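Local coordinates for thiamine pyrophosphokinase (Bacillus subtilis, PDB 3LM8), which catalyses the ATP-dependent pyrophosphorylation of thiamine to thiamine diphosphate, releasing AMP, in the salvage of vitamin B1, at residues Leu116-Lys119 / Gly120-Asn124. The protein carries 1 engineered substitution. Numbering follows the deposited sequence.
Sequences LLYK and GVKTN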
# COMPACT_ATOMS: atom_id res chain seq x y z
N LEU A 116 6.73 0.12 -6.37
CA LEU A 116 6.17 -1.23 -6.27
C LEU A 116 4.75 -1.29 -6.83
O LEU A 116 4.36 -2.29 -7.43
CB LEU A 116 6.14 -1.69 -4.79
CG LEU A 116 7.45 -2.05 -4.07
CD1 LEU A 116 8.12 -3.20 -4.78
CD2 LEU A 116 8.38 -0.87 -4.04
N LEU A 117 3.98 -0.23 -6.62
CA LEU A 117 2.61 -0.17 -7.11
C LEU A 117 2.52 -0.30 -8.64
O LEU A 117 1.51 -0.74 -9.19
CB LEU A 117 1.97 1.14 -6.68
CG LEU A 117 1.80 1.34 -5.18
CD1 LEU A 117 1.51 2.81 -4.89
CD2 LEU A 117 0.69 0.43 -4.69
N TYR A 118 3.60 0.12 -9.30
CA TYR A 118 3.69 0.08 -10.75
C TYR A 118 3.62 -1.36 -11.22
O TYR A 118 2.98 -1.67 -12.21
CB TYR A 118 5.00 0.72 -11.22
CG TYR A 118 5.06 0.89 -12.72
CD1 TYR A 118 4.19 1.76 -13.38
CD2 TYR A 118 5.93 0.12 -13.50
CE1 TYR A 118 4.18 1.85 -14.76
CE2 TYR A 118 5.92 0.21 -14.89
CZ TYR A 118 5.04 1.07 -15.51
OH TYR A 118 4.97 1.14 -16.88
N LYS A 119 4.29 -2.24 -10.48
CA LYS A 119 4.33 -3.66 -10.79
C LYS A 119 2.94 -4.28 -10.65
O LYS A 119 2.67 -5.34 -11.19
CB LYS A 119 5.31 -4.35 -9.83
CG LYS A 119 5.69 -5.77 -10.20
CD LYS A 119 6.79 -6.27 -9.27
CE LYS A 119 7.49 -7.50 -9.81
NZ LYS A 119 8.70 -7.84 -9.01
N GLY A 120 2.07 -3.59 -9.93
CA GLY A 120 0.72 -4.09 -9.73
C GLY A 120 -0.24 -3.82 -10.86
O GLY A 120 -1.15 -4.61 -11.09
N VAL A 121 -0.05 -2.70 -11.57
CA VAL A 121 -0.93 -2.38 -12.69
C VAL A 121 -0.60 -3.30 -13.85
O VAL A 121 -1.46 -3.63 -14.66
CB VAL A 121 -0.77 -0.90 -13.15
CG1 VAL A 121 -1.29 0.03 -12.07
CG2 VAL A 121 0.68 -0.59 -13.44
N LYS A 122 0.66 -3.74 -13.90
CA LYS A 122 1.11 -4.64 -14.95
C LYS A 122 0.38 -5.96 -14.80
O LYS A 122 0.11 -6.65 -15.78
CB LYS A 122 2.61 -4.89 -14.82
CG LYS A 122 3.47 -3.63 -14.82
CD LYS A 122 4.94 -3.96 -15.05
CE LYS A 122 5.49 -4.93 -14.01
NZ LYS A 122 6.92 -5.29 -14.28
N THR A 123 0.08 -6.30 -13.55
CA THR A 123 -0.60 -7.54 -13.21
C THR A 123 -2.07 -7.33 -12.89
O THR A 123 -2.76 -8.25 -12.45
CB THR A 123 0.04 -8.17 -11.96
OG1 THR A 123 -0.42 -7.48 -10.79
CG2 THR A 123 1.56 -8.07 -12.03
N ASN A 124 -2.56 -6.12 -13.12
CA ASN A 124 -3.95 -5.81 -12.83
C ASN A 124 -4.44 -6.48 -11.54
O ASN A 124 -5.35 -7.31 -11.56
CB ASN A 124 -4.85 -6.20 -14.00
CG ASN A 124 -4.95 -5.10 -15.05
OD1 ASN A 124 -5.73 -5.20 -16.00
ND2 ASN A 124 -4.16 -4.04 -14.88
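G120 N donates a hydrogen bond to L117 O (3.0 Å) in the last turns of helix 107-122, which a Schellman motif closes before the chain enters strand 126-131 of a beta-alpha-beta unit. The N-H meets this oxygen from above the carbonyl plane, with a C=O...N angle of 107°, an i to i+3 bond rather than a regular alpha-helical one. V121 N adds a weak hydrogen bond to the same oxygen. At the end of the helix N124, with positive phi, is the C-prime residue, and its N hydrogen-bonds to V121 O at 3.1 Å. The backbone N of the residue following N124 reaches back to G120 O, completing the motif. T123 OG1 also grips G120 O, from 35° off the carbonyl plane; with chi1 at 78°, the hydroxyl lies between its own N and carbonyl carbon and turns back to the helix end. A valine here would probably leave G120 O without its side-chain donor, held by backbone N-H groups alone.

Apolar contacts are modest: V121 CG2 lies 4.2 Å from Y118 CD1, oblique to the ring, and both side chains also touch M138. The two lysines meet through their methylenes. K119 is extended and reaches D87 in a salt bridge, and its NZ stays 6.1 Å from K122 NZ. K122 instead bends at chi3, laying its CE 3.7 Å from K119 CA.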